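Local coordinates for probable conserved lipoprotein LpqI (Mycobacterium tuberculosis H37Rv, PDB 6GFV), which cleaves terminal beta-1,4-linked N-acetylglucosamine from peptidoglycan fragments during mycobacterial peptidoglycan recycling, as a beta-N-acetylglucosaminidase of glycoside hydrolase family 3, at residues Leu15-Pro18 with Arg19-Leu22; Asp35-Ala38 with Val39-Tyr43; Thr106-Val109 with Gln110-Arg113; Leu179-Phe182 with Pro183-Arg187. All coordinates share one frame; numbering follows the deposited sequence.

Contact 1. Residues Leu15-Pro18 with Arg19-Leu22; sequences LLSP and RDKL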
ATOM      1  N   LEU A  15      -3.698  23.970  -5.976  1.00 25.28           N
ATOM      2  CA  LEU A  15      -4.715  24.278  -4.979  1.00 25.75           C
ATOM      3  C   LEU A  15      -4.230  24.236  -3.540  1.00 24.16           C
ATOM      4  O   LEU A  15      -4.897  24.754  -2.658  1.00 25.29           O
ATOM      5  CB  LEU A  15      -5.882  23.303  -5.102  1.00 27.25           C
ATOM      6  CG  LEU A  15      -6.474  23.097  -6.481  1.00 32.72           C
ATOM      7  CD1 LEU A  15      -7.576  22.074  -6.355  1.00 34.91           C
ATOM      8  CD2 LEU A  15      -7.003  24.412  -7.033  1.00 35.21           C
ATOM      9  N   LEU A  16      -3.091  23.604  -3.286  1.00 23.60           N
ATOM     10  CA  LEU A  16      -2.733  23.284  -1.910  1.00 26.04           C
ATOM     11  C   LEU A  16      -1.499  24.007  -1.370  1.00 28.68           C
ATOM     12  O   LEU A  16      -0.569  24.318  -2.114  1.00 28.41           O
ATOM     13  CB  LEU A  16      -2.528  21.776  -1.781  1.00 24.87           C
ATOM     14  CG  LEU A  16      -3.709  20.885  -2.162  1.00 21.96           C
ATOM     15  CD1 LEU A  16      -3.312  19.434  -2.035  1.00 20.86           C
ATOM     16  CD2 LEU A  16      -4.894  21.184  -1.265  1.00 22.95           C
ATOM     17  N   SER A  17      -1.506  24.262  -0.062  1.00 23.47           N
ATOM     18  CA  SER A  17      -0.337  24.752   0.653  1.00 23.37           C
ATOM     19  C   SER A  17       0.733  23.666   0.668  1.00 22.10           C
ATOM     20  O   SER A  17       0.427  22.512   0.399  1.00 21.42           O
ATOM     21  CB  SER A  17      -0.713  25.133   2.081  1.00 24.13           C
ATOM     22  OG  SER A  17      -0.922  23.968   2.856  1.00 23.62           O
ATOM     23  N   PRO A  18       1.988  24.013   1.002  1.00 21.78           N
ATOM     24  CA  PRO A  18       2.970  22.925   1.035  1.00 23.71           C
ATOM     25  C   PRO A  18       2.674  21.876   2.110  1.00 20.23           C
ATOM     26  O   PRO A  18       2.831  20.687   1.855  1.00 19.31           O
ATOM     27  CB  PRO A  18       4.288  23.653   1.315  1.00 22.42           C
ATOM     28  CG  PRO A  18       4.075  25.010   0.751  1.00 23.31           C
ATOM     29  CD  PRO A  18       2.639  25.332   1.090  1.00 22.38           C
ATOM     30  N   ARG A  19       2.229  22.313   3.281  1.00 21.01           N
ATOM     31  CA  ARG A  19       1.912  21.390   4.360  1.00 20.81           C
ATOM     32  C   ARG A  19       0.796  20.413   3.968  1.00 20.64           C
ATOM     33  O   ARG A  19       0.897  19.218   4.226  1.00 19.87           O
ATOM     34  CB  ARG A  19       1.524  22.172   5.616  1.00 21.82           C
ATOM     35  CG  ARG A  19       1.310  21.327   6.853  1.00 21.67           C
ATOM     36  CD  ARG A  19       1.357  22.195   8.106  1.00 25.30           C
ATOM     37  NE  ARG A  19       1.173  21.431   9.334  1.00 22.45           N
ATOM     38  CZ  ARG A  19       2.155  21.053  10.146  1.00 26.25           C
ATOM     39  NH1 ARG A  19       3.414  21.364   9.869  1.00 21.41           N
ATOM     40  NH2 ARG A  19       1.877  20.362  11.242  1.00 27.73           N
ATOM     41  N   ASP A  20      -0.254  20.920   3.337  1.00 21.36           N
ATOM     42  CA  ASP A  20      -1.362  20.065   2.916  1.00 21.28           C
ATOM     43  C   ASP A  20      -0.970  19.124   1.762  1.00 20.22           C
ATOM     44  O   ASP A  20      -1.511  18.039   1.655  1.00 19.79           O
ATOM     45  CB  ASP A  20      -2.579  20.902   2.511  1.00 22.36           C
ATOM     46  CG  ASP A  20      -3.374  21.422   3.710  1.00 23.67           C
ATOM     47  OD1 ASP A  20      -3.214  20.903   4.830  1.00 23.22           O
ATOM     48  OD2 ASP A  20      -4.174  22.354   3.523  1.00 24.36           O
ATOM     49  N   LYS A  21      -0.044  19.537   0.901  1.00 19.82           N
ATOM     50  CA  LYS A  21       0.473  18.629  -0.129  1.00 18.76           C
ATOM     51  C   LYS A  21       1.161  17.435   0.521  1.00 17.78           C
ATOM     52  O   LYS A  21       0.876  16.288   0.176  1.00 17.14           O
ATOM     53  CB  LYS A  21       1.450  19.344  -1.083  1.00 18.52           C
ATOM     54  CG  LYS A  21       0.797  20.420  -1.921  1.00 19.39           C
ATOM     55  CD  LYS A  21       1.579  20.732  -3.176  1.00 18.96           C
ATOM     56  CE  LYS A  21       2.601  21.811  -2.931  1.00 23.80           C
ATOM     57  NZ  LYS A  21       3.099  22.374  -4.219  1.00 19.08           N
ATOM     58  N   LEU A  22       2.067  17.723   1.458  1.00 17.70           N
ATOM     59  CA  LEU A  22       2.750  16.695   2.241  1.00 16.86           C
ATOM     60  C   LEU A  22       1.731  15.784   2.940  1.00 16.97           C
ATOM     61  O   LEU A  22       1.857  14.568   2.911  1.00 16.15           O
ATOM     62  CB  LEU A  22       3.697  17.338   3.273  1.00 17.01           C
ATOM     63  CG  LEU A  22       4.883  18.182   2.773  1.00 16.84           C
ATOM     64  CD1 LEU A  22       5.443  19.138   3.825  1.00 17.42           C
ATOM     65  CD2 LEU A  22       5.997  17.298   2.207  1.00 15.59           C
TER
HETATM   66  O   HOH W   1      -4.044  23.914   1.491  1.00 23.91           O
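S17 is the N-cap of helix 18-23, and its hydroxyl meets the backbone of D20 one turn ahead. The capping bond runs from D20 N to S17 OG, 3.2 Å long and close to straight at 165°. What aims the hydroxyl there is its first torsion, chi1 74°, which sets OG between the backbone N and the carbonyl carbon of its own residue. In place of the direct second bond of a capping box, the D20 side chain reaches back through a water that accepts from S17 N and donates to D20 OD2, the water oxygen 2.6 Å from OD2. The other carboxylate oxygen, D20 OD1, is held by H44.

Two main-chain bonds then start the helical ladder, K21 N to S17 O and L22 N to P18 O, the latter 3.1 Å long. P18 fits the first turn well, because its ring nitrogen has no hydrogen to offer at a point where a helix has no acceptor for one.

Apolar contact comes from L16, just ahead of the cap. Its CB lies 3.6 Å from K21 CG, so the two side chains touch there. K21 CG also sits beside S17 O. The lysine chain bends at chi3 (-89°), and its ammonium forms a salt bridge with D327 of helix 323-337, while R19 reaches E313 and D310 on helix 305-317.

The hydroxyl thus serves the N-H of D20 and the water that of S17, making the cap beside the backbone bonds, and D20, near the amino end of the helix, probably has its negative charge eased by the helix dipole.

Contact 2. Residues Asp35-Ala38 with Val39-Tyr43; sequences DAQA and VVTNY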
ATOM      1  N   ASP A  35     -10.530   9.098  17.012  1.00 16.04           N
ATOM      2  CA  ASP A  35      -9.138   9.218  16.584  1.00 15.98           C
ATOM      3  C   ASP A  35      -9.072   9.570  15.090  1.00 15.58           C
ATOM      4  O   ASP A  35      -8.342  10.460  14.677  1.00 15.86           O
ATOM      5  CB  ASP A  35      -8.390   7.916  16.875  1.00 15.67           C
ATOM      6  CG  ASP A  35      -6.877   8.026  16.659  1.00 15.74           C
ATOM      7  OD1 ASP A  35      -6.322   9.128  16.685  1.00 17.08           O
ATOM      8  OD2 ASP A  35      -6.243   6.990  16.495  1.00 15.39           O
ATOM      9  N   ALA A  36      -9.854   8.862  14.289  1.00 15.02           N
ATOM     10  CA  ALA A  36      -9.891   9.117  12.863  1.00 14.72           C
ATOM     11  C   ALA A  36     -10.433  10.524  12.549  1.00 15.28           C
ATOM     12  O   ALA A  36      -9.842  11.256  11.761  1.00 15.45           O
ATOM     13  CB  ALA A  36     -10.714   8.058  12.172  1.00 14.16           C
ATOM     14  N   GLN A  37     -11.541  10.905  13.179  1.00 15.66           N
ATOM     15  CA  GLN A  37     -12.133  12.222  12.955  1.00 16.32           C
ATOM     16  C   GLN A  37     -11.165  13.346  13.324  1.00 17.00           C
ATOM     17  O   GLN A  37     -11.087  14.352  12.626  1.00 17.47           O
ATOM     18  CB  GLN A  37     -13.445  12.369  13.740  1.00 16.65           C
ATOM     19  CG  GLN A  37     -14.147  13.708  13.595  1.00 17.44           C
ATOM     20  CD  GLN A  37     -14.641  13.982  12.183  1.00 38.51           C
ATOM     21  OE1 GLN A  37     -13.876  14.412  11.315  1.00 40.94           O
ATOM     22  NE2 GLN A  37     -15.923  13.735  11.945  1.00 33.34           N
ATOM     23  N   ALA A  38     -10.410  13.173  14.400  1.00 17.15           N
ATOM     24  CA  ALA A  38      -9.489  14.217  14.827  1.00 17.92           C
ATOM     25  C   ALA A  38      -8.296  14.364  13.872  1.00 17.78           C
ATOM     26  O   ALA A  38      -7.915  15.476  13.536  1.00 18.45           O
ATOM     27  CB  ALA A  38      -8.995  13.956  16.249  1.00 18.23           C
ATOM     28  N   VAL A  39      -7.716  13.253  13.434  1.00 16.99           N
ATOM     29  CA  VAL A  39      -6.527  13.354  12.590  1.00 16.86           C
ATOM     30  C   VAL A  39      -6.882  13.970  11.226  1.00 16.89           C
ATOM     31  O   VAL A  39      -6.130  14.798  10.719  1.00 17.35           O
ATOM     32  CB  VAL A  39      -5.814  11.987  12.430  1.00 16.05           C
ATOM     33  CG1 VAL A  39      -6.533  11.075  11.443  1.00 15.25           C
ATOM     34  CG2 VAL A  39      -4.345  12.192  12.026  1.00 19.98           C
ATOM     35  N   VAL A  40      -8.047  13.630  10.671  1.00 16.55           N
ATOM     36  CA  VAL A  40      -8.515  14.230   9.418  1.00 16.73           C
ATOM     37  C   VAL A  40      -8.832  15.730   9.559  1.00 27.16           C
ATOM     38  O   VAL A  40      -8.418  16.535   8.728  1.00 18.31           O
ATOM     39  CB  VAL A  40      -9.775  13.511   8.870  1.00 16.26           C
ATOM     40  CG1 VAL A  40     -10.319  14.230   7.651  1.00 16.68           C
ATOM     41  CG2 VAL A  40      -9.457  12.068   8.514  1.00 15.31           C
ATOM     42  N   THR A  41      -9.556  16.106  10.610  1.00 18.28           N
ATOM     43  CA  THR A  41      -9.946  17.497  10.803  1.00 19.40           C
ATOM     44  C   THR A  41      -8.740  18.407  11.069  1.00 20.16           C
ATOM     45  O   THR A  41      -8.662  19.517  10.541  1.00 21.05           O
ATOM     46  CB  THR A  41     -10.973  17.633  11.966  1.00 19.72           C
ATOM     47  OG1 THR A  41     -12.216  17.045  11.571  1.00 19.27           O
ATOM     48  CG2 THR A  41     -11.233  19.092  12.319  1.00 20.99           C
ATOM     49  N   ASN A  42      -7.793  17.925  11.867  1.00 19.92           N
ATOM     50  CA  ASN A  42      -6.689  18.760  12.313  1.00 20.76           C
ATOM     51  C   ASN A  42      -5.437  18.761  11.417  1.00 20.63           C
ATOM     52  O   ASN A  42      -4.680  19.727  11.414  1.00 21.55           O
ATOM     53  CB  ASN A  42      -6.293  18.354  13.724  1.00 20.81           C
ATOM     54  CG  ASN A  42      -7.377  18.657  14.726  1.00 24.53           C
ATOM     55  OD1 ASN A  42      -8.164  19.577  14.529  1.00 21.92           O
ATOM     56  ND2 ASN A  42      -7.443  17.872  15.790  1.00 25.02           N
ATOM     57  N   TYR A  43      -5.232  17.688  10.660  1.00 19.57           N
ATOM     58  CA  TYR A  43      -3.990  17.541   9.897  1.00 19.35           C
ATOM     59  C   TYR A  43      -4.203  17.200   8.427  1.00 18.78           C
ATOM     60  O   TYR A  43      -3.246  17.199   7.651  1.00 21.91           O
ATOM     61  CB  TYR A  43      -3.103  16.484  10.566  1.00 18.73           C
ATOM     62  CG  TYR A  43      -2.738  16.868  11.980  1.00 24.18           C
ATOM     63  CD1 TYR A  43      -1.857  17.914  12.222  1.00 20.50           C
ATOM     64  CD2 TYR A  43      -3.280  16.201  13.072  1.00 19.23           C
ATOM     65  CE1 TYR A  43      -1.526  18.281  13.504  1.00 23.29           C
ATOM     66  CE2 TYR A  43      -2.952  16.565  14.368  1.00 20.00           C
ATOM     67  CZ  TYR A  43      -2.081  17.611  14.577  1.00 21.04           C
ATOM     68  OH  TYR A  43      -1.744  17.994  15.854  1.00 21.93           O
TER
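D35 and V39 open a run of i to i+4 contacts along helix 33-43, the connecting helix of the beta-alpha-beta unit that leads from strand 26-29 to strand 47-50. D35 O accepts from V39 N, and V39 CG1 lies 3.8 Å from the same oxygen. The carboxylate of D35 is engaged elsewhere, OD1 with T302 OG1 and OD2 with R31 N.

A36 comes next, on the buried side of the helix. Its carbonyl takes the N-H of V40 at 3.2 Å, and two valine methyls crowd round it: V39 CG1 at 3.3 Å from A36 O and V40 CG2 at 3.4 Å from A36 O. V39 places CG1 there with a chi1 of 77°, between its own backbone N and carbonyl carbon. Beyond the segments, A36 and V40 pack on I66 of helix 62-69, whereas V39 faces V305 at the start of helix 305-317.

At Q37 the pattern gains a second donor. T41 N and T41 OG1 both bond to Q37 O, approaching from opposite faces of the carbonyl plane, so this oxygen is gripped twice by one residue. The Q37 side chain folds back at chi2 (65°) and crosses that of T41, with OE1 3.1 Å from T41 OG1.

A38 ends the segment and hands its carbonyl to N42 N. The asparagine side chain lies against the same oxygen, its CB 3.3 Å from A38 O, and the same CB stands 3.7 Å above the plane of the Y43 ring, offset toward the rim.

Contact 3. Residues Thr106-Val109 with Gln110-Arg113; sequences TRTV and QQVR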
ATOM      1  N   THR A 106      -7.707 -25.440  -4.452  1.00 18.48           N
ATOM      2  CA  THR A 106      -9.044 -25.993  -4.320  1.00 18.60           C
ATOM      3  C   THR A 106     -10.102 -25.313  -5.206  1.00 18.05           C
ATOM      4  O   THR A 106     -11.207 -25.829  -5.322  1.00 18.16           O
ATOM      5  CB  THR A 106      -9.507 -25.933  -2.846  1.00 20.32           C
ATOM      6  OG1 THR A 106      -9.489 -24.579  -2.381  1.00 18.85           O
ATOM      7  CG2 THR A 106      -8.586 -26.759  -1.962  1.00 22.71           C
ATOM      8  N   ARG A 107      -9.764 -24.178  -5.828  1.00 17.49           N
ATOM      9  CA  ARG A 107     -10.688 -23.471  -6.724  1.00 16.99           C
ATOM     10  C   ARG A 107     -10.011 -23.041  -8.042  1.00 16.74           C
ATOM     11  O   ARG A 107      -8.794 -22.841  -8.086  1.00 16.76           O
ATOM     12  CB  ARG A 107     -11.289 -22.232  -6.035  1.00 16.60           C
ATOM     13  CG  ARG A 107     -11.936 -22.468  -4.660  1.00 16.70           C
ATOM     14  CD  ARG A 107     -12.927 -21.359  -4.242  1.00 16.24           C
ATOM     15  NE  ARG A 107     -13.294 -21.483  -2.825  1.00 21.38           N
ATOM     16  CZ  ARG A 107     -14.222 -20.770  -2.186  1.00 20.80           C
ATOM     17  NH1 ARG A 107     -14.948 -19.847  -2.815  1.00 15.75           N
ATOM     18  NH2 ARG A 107     -14.434 -20.993  -0.893  1.00 16.51           N
ATOM     19  N   THR A 108     -10.796 -22.890  -9.108  1.00 18.93           N
ATOM     20  CA  THR A 108     -10.263 -22.415 -10.385  1.00 18.90           C
ATOM     21  C   THR A 108      -9.875 -20.951 -10.299  1.00 20.00           C
ATOM     22  O   THR A 108     -10.177 -20.280  -9.321  1.00 16.88           O
ATOM     23  CB  THR A 108     -11.262 -22.556 -11.549  1.00 16.22           C
ATOM     24  OG1 THR A 108     -12.308 -21.587 -11.406  1.00 15.76           O
ATOM     25  CG2 THR A 108     -11.842 -23.944 -11.610  1.00 16.78           C
ATOM     26  N   VAL A 109      -9.228 -20.463 -11.350  1.00 15.51           N
ATOM     27  CA  VAL A 109      -8.807 -19.072 -11.438  1.00 17.18           C
ATOM     28  C   VAL A 109     -10.028 -18.153 -11.506  1.00 14.56           C
ATOM     29  O   VAL A 109     -10.081 -17.118 -10.859  1.00 14.22           O
ATOM     30  CB  VAL A 109      -7.890 -18.870 -12.665  1.00 18.72           C
ATOM     31  CG1 VAL A 109      -7.760 -17.416 -13.028  1.00 14.39           C
ATOM     32  CG2 VAL A 109      -6.513 -19.490 -12.398  1.00 15.31           C
ATOM     33  N   GLN A 110     -11.019 -18.567 -12.277  1.00 14.63           N
ATOM     34  CA  GLN A 110     -12.254 -17.819 -12.397  1.00 14.31           C
ATOM     35  C   GLN A 110     -13.040 -17.793 -11.082  1.00 14.31           C
ATOM     36  O   GLN A 110     -13.605 -16.772 -10.737  1.00 16.22           O
ATOM     37  CB  GLN A 110     -13.107 -18.407 -13.513  1.00 22.90           C
ATOM     38  CG  GLN A 110     -14.401 -17.678 -13.732  1.00 25.40           C
ATOM     39  CD  GLN A 110     -15.247 -18.314 -14.809  1.00 33.63           C
ATOM     40  OE1 GLN A 110     -15.811 -19.390 -14.619  1.00 38.38           O
ATOM     41  NE2 GLN A 110     -15.320 -17.666 -15.959  1.00 37.11           N
ATOM     42  N   GLN A 111     -13.073 -18.909 -10.355  1.00 14.74           N
ATOM     43  CA  GLN A 111     -13.720 -18.954  -9.039  1.00 14.81           C
ATOM     44  C   GLN A 111     -13.018 -18.030  -8.052  1.00 14.58           C
ATOM     45  O   GLN A 111     -13.638 -17.471  -7.154  1.00 14.45           O
ATOM     46  CB  GLN A 111     -13.734 -20.373  -8.471  1.00 15.37           C
ATOM     47  CG  GLN A 111     -14.764 -21.333  -9.075  1.00 19.40           C
ATOM     48  CD  GLN A 111     -14.665 -22.732  -8.478  1.00 16.26           C
ATOM     49  OE1 GLN A 111     -13.574 -23.268  -8.316  1.00 16.55           O
ATOM     50  NE2 GLN A 111     -15.813 -23.315  -8.127  1.00 16.48           N
ATOM     51  N   VAL A 112     -11.716 -17.857  -8.227  1.00 14.57           N
ATOM     52  CA  VAL A 112     -10.986 -16.962  -7.356  1.00 14.38           C
ATOM     53  C   VAL A 112     -11.338 -15.519  -7.691  1.00 13.85           C
ATOM     54  O   VAL A 112     -11.479 -14.694  -6.796  1.00 13.68           O
ATOM     55  CB  VAL A 112      -9.466 -17.208  -7.442  1.00 14.62           C
ATOM     56  CG1 VAL A 112      -8.707 -16.082  -6.776  1.00 14.29           C
ATOM     57  CG2 VAL A 112      -9.125 -18.564  -6.794  1.00 15.14           C
ATOM     58  N   ARG A 113     -11.495 -15.227  -8.979  1.00 12.39           N
ATOM     59  CA  ARG A 113     -11.975 -13.914  -9.410  1.00 12.54           C
ATOM     60  C   ARG A 113     -13.378 -13.638  -8.841  1.00 12.90           C
ATOM     61  O   ARG A 113     -13.651 -12.538  -8.396  1.00 12.93           O
ATOM     62  CB  ARG A 113     -11.985 -13.810 -10.939  1.00 12.69           C
ATOM     63  CG  ARG A 113     -12.305 -12.412 -11.450  1.00 12.82           C
ATOM     64  CD  ARG A 113     -12.426 -12.351 -12.959  1.00 13.04           C
ATOM     65  NE  ARG A 113     -12.812 -11.012 -13.386  1.00 13.21           N
ATOM     66  CZ  ARG A 113     -12.757 -10.578 -14.638  1.00 13.37           C
ATOM     67  NH1 ARG A 113     -12.312 -11.378 -15.597  1.00 15.86           N
ATOM     68  NH2 ARG A 113     -13.128  -9.339 -14.932  1.00 13.55           N
TER
HETATM   69  O   HOH W   2     -12.949 -26.026  -7.633  1.00 20.45           O
HETATM   70  O   HOH W   3     -15.483 -18.768  -5.710  1.00 13.46           O
HETATM   71  O   HOH W   4     -14.418 -22.020 -12.973  1.00 23.27           O
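With chi1 at 72°, T108 holds OG1 between its backbone N and carbonyl carbon, while Q111 swings CG back beside its own N (chi1 -76°) and stretches out beyond it, so the two side chains cross at about a right angle and each reaches the other's main chain. Together they make a capping box at the start of helix 109-126: Q111 N donates to T108 OG1 at 3.0 Å, and T108 N donates to Q111 OE1 at 2.9 Å. The second bond lies in the plane of the amide, on a lone pair of OE1. That oxygen also lies 3.4 Å from R107 CB and accepts from a water that also donates to T106 O.

A second water joins R107 NH1 to Q111 O, meeting the guanidinium at its edge. Behind the box, V112 N bonds to T108 O and R113 N to V109 O, while V112 CG2 sits 3.2 Å from T108 O. V109 and V112 pack on Y162 of helix 156-172, and R113 pairs with D172.

Two reciprocal bonds therefore satisfy the N-H groups of T108 and Q111, and the one to OE1, together with the water there, holds the rotation of the glutamine amide where the next helix begins.

Contact 4. Residues Leu179-Phe182 with Pro183-Arg187; sequences LKHF and PGHGR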
ATOM      1  N   LEU A 179      -0.360  -4.924  -5.080  1.00  9.84           N
ATOM      2  CA  LEU A 179       0.578  -6.054  -5.103  1.00 10.01           C
ATOM      3  C   LEU A 179       1.676  -5.887  -4.042  1.00 10.10           C
ATOM      4  O   LEU A 179       2.182  -4.789  -3.835  1.00 12.95           O
ATOM      5  CB  LEU A 179       1.219  -6.188  -6.505  1.00 10.04           C
ATOM      6  CG  LEU A 179       0.377  -5.948  -7.775  1.00 10.04           C
ATOM      7  CD1 LEU A 179       1.256  -6.039  -9.034  1.00 11.05           C
ATOM      8  CD2 LEU A 179      -0.795  -6.906  -7.899  1.00 10.21           C
ATOM      9  N   LYS A 180       2.053  -6.984  -3.383  1.00 15.57           N
ATOM     10  CA  LYS A 180       3.074  -6.934  -2.334  1.00 10.65           C
ATOM     11  C   LYS A 180       3.840  -8.265  -2.212  1.00 11.10           C
ATOM     12  O   LYS A 180       3.329  -9.296  -2.642  1.00 11.25           O
ATOM     13  CB  LYS A 180       2.426  -6.543  -0.987  1.00 10.76           C
ATOM     14  CG  LYS A 180       1.324  -7.457  -0.457  1.00 10.98           C
ATOM     15  CD  LYS A 180       0.618  -6.831   0.767  1.00 11.12           C
ATOM     16  CE  LYS A 180      -0.202  -7.857   1.562  1.00 12.16           C
ATOM     17  NZ  LYS A 180      -0.922  -7.312   2.767  1.00 11.80           N
ATOM     18  N   HIS A 181       5.061  -8.269  -1.662  1.00 11.40           N
ATOM     19  CA  HIS A 181       5.874  -7.113  -1.286  1.00 11.34           C
ATOM     20  C   HIS A 181       7.099  -6.964  -2.223  1.00 11.37           C
ATOM     21  O   HIS A 181       8.028  -7.769  -2.157  1.00 16.11           O
ATOM     22  CB  HIS A 181       6.380  -7.250   0.160  1.00 11.86           C
ATOM     23  CG  HIS A 181       5.326  -7.650   1.149  1.00 12.05           C
ATOM     24  ND1 HIS A 181       4.759  -8.905   1.180  1.00 12.72           N
ATOM     25  CD2 HIS A 181       4.740  -6.953   2.146  1.00 12.12           C
ATOM     26  CE1 HIS A 181       3.861  -8.957   2.144  1.00 12.50           C
ATOM     27  NE2 HIS A 181       3.825  -7.783   2.741  1.00 12.39           N
ATOM     28  N   PHE A 182       7.114  -5.946  -3.066  1.00 12.98           N
ATOM     29  CA  PHE A 182       8.192  -5.756  -4.050  1.00 13.18           C
ATOM     30  C   PHE A 182       9.572  -5.569  -3.379  1.00 11.52           C
ATOM     31  O   PHE A 182       9.696  -4.818  -2.417  1.00 11.59           O
ATOM     32  CB  PHE A 182       7.835  -4.547  -4.937  1.00 10.74           C
ATOM     33  CG  PHE A 182       8.767  -4.318  -6.114  1.00 10.86           C
ATOM     34  CD1 PHE A 182       9.891  -3.528  -5.984  1.00 11.08           C
ATOM     35  CD2 PHE A 182       8.472  -4.833  -7.360  1.00 10.86           C
ATOM     36  CE1 PHE A 182      10.733  -3.290  -7.074  1.00 11.27           C
ATOM     37  CE2 PHE A 182       9.312  -4.606  -8.448  1.00 11.08           C
ATOM     38  CZ  PHE A 182      10.442  -3.838  -8.297  1.00 11.27           C
ATOM     39  N   PRO A 183      10.625  -6.224  -3.910  1.00 11.88           N
ATOM     40  CA  PRO A 183      10.663  -7.065  -5.106  1.00 11.95           C
ATOM     41  C   PRO A 183      10.648  -8.552  -4.808  1.00 12.38           C
ATOM     42  O   PRO A 183      11.188  -9.315  -5.597  1.00 12.74           O
ATOM     43  CB  PRO A 183      11.991  -6.678  -5.736  1.00 12.98           C
ATOM     44  CG  PRO A 183      12.885  -6.505  -4.538  1.00 12.63           C
ATOM     45  CD  PRO A 183      11.994  -5.916  -3.450  1.00 12.34           C
ATOM     46  N   GLY A 184      10.063  -8.961  -3.689  1.00 12.47           N
ATOM     47  CA  GLY A 184       9.864 -10.374  -3.432  1.00 12.96           C
ATOM     48  C   GLY A 184      10.271 -10.797  -2.039  1.00 13.52           C
ATOM     49  O   GLY A 184      11.452 -10.809  -1.722  1.00 14.01           O
ATOM     50  N   HIS A 185       9.278 -11.134  -1.217  1.00 13.55           N
ATOM     51  CA  HIS A 185       9.470 -11.537   0.182  1.00 14.18           C
ATOM     52  C   HIS A 185       9.502 -13.049   0.378  1.00 14.97           C
ATOM     53  O   HIS A 185       9.832 -13.523   1.447  1.00 15.71           O
ATOM     54  CB  HIS A 185       8.326 -10.964   1.047  1.00 13.87           C
ATOM     55  CG  HIS A 185       8.689 -10.709   2.474  1.00 14.42           C
ATOM     56  ND1 HIS A 185       9.343 -11.634   3.261  1.00 15.36           N
ATOM     57  CD2 HIS A 185       8.480  -9.627   3.260  1.00 14.27           C
ATOM     58  CE1 HIS A 185       9.510 -11.134   4.472  1.00 15.78           C
ATOM     59  NE2 HIS A 185       8.992  -9.918   4.497  1.00 15.12           N
ATOM     60  N   GLY A 186       9.100 -13.793  -0.641  1.00 14.92           N
ATOM     61  CA  GLY A 186       8.888 -15.223  -0.507  1.00 15.70           C
ATOM     62  C   GLY A 186      10.058 -16.054  -0.013  1.00 19.43           C
ATOM     63  O   GLY A 186       9.871 -17.018   0.733  1.00 17.58           O
ATOM     64  N   ARG A 187      11.272 -15.696  -0.427  1.00 17.99           N
ATOM     65  CA  ARG A 187      12.450 -16.411   0.051  1.00 17.94           C
ATOM     66  C   ARG A 187      13.335 -15.531   0.943  1.00 18.08           C
ATOM     67  O   ARG A 187      14.529 -15.733   1.011  1.00 18.79           O
ATOM     68  CB  ARG A 187      13.255 -16.966  -1.132  1.00 18.29           C
ATOM     69  CG  ARG A 187      12.473 -17.935  -2.015  1.00 33.65           C
ATOM     70  CD  ARG A 187      12.182 -17.307  -3.380  1.00 37.84           C
ATOM     71  NE  ARG A 187      11.251 -18.052  -4.231  1.00 38.03           N
ATOM     72  CZ  ARG A 187      11.575 -19.132  -4.942  1.00 38.11           C
ATOM     73  NH1 ARG A 187      12.805 -19.626  -4.884  1.00 45.84           N
ATOM     74  NH2 ARG A 187      10.671 -19.730  -5.701  1.00 27.83           N
TER
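H181 and G184 close a type VIa beta turn, with F182 and cis P183 at its two central positions, at the C-terminal end of strand 176-182, one of the parallel strands of the TIM-barrel-type domain of this family. G184 N donates to H181 O at 2.8 Å, with a bent N-H...O angle of 137°. Two cis peptides shape the corner, one before H181 and one before P183. G184 adopts positive phi, where a side chain would jam against the preceding carbonyl oxygen.

The second cis bond brings the P183 ring over the aromatic ring of F182: P183 CB stands 3.8 Å from the ring centroid, only 13° off the normal, a CH-pi contact. F182 and Y213 also form an edge-to-face pair.

The two histidines meet in a T-shaped pair, the edge of H185 turned to the face of H181, with centroids 5.5 Å apart and planes at 71°. H185 is steadied by S192 through NE2. K180 and H181 probably bind substrate, as in related enzymes, and the side chain of H181 lies about 4 Å from those of D268, the probable nucleophile, and R150, another probable substrate-binding residue. K180 NZ forms a salt bridge with E82.

The H181 ring is thus sandwiched: K180 CB lies 3.8 Å above the centre of one face, and H185 CD2 lies 4.2 Å above the opposite face, offset toward the rim.

How the contacts relate
The four contacts follow one another along the chain within the single glycoside hydrolase family 3 domain. Contacts 1 and 2 are close neighbours, their centres 16 Å apart and nearest atoms about 5 Å, on helices 18-23 and 33-43, with strand 26-29 between them in sequence; both look onto helix 305-317. Contact 3 lies on the opposite side of the chain's centre, about 44 Å from contact 1 between centres, at the start of helix 109-126. Contact 4 sits deeper, 22 Å from contact 3 between centres, at the end of a barrel strand. The first three lie at or along helices of the outer layer, whereas only contact 4 holds residues that probably bind substrate.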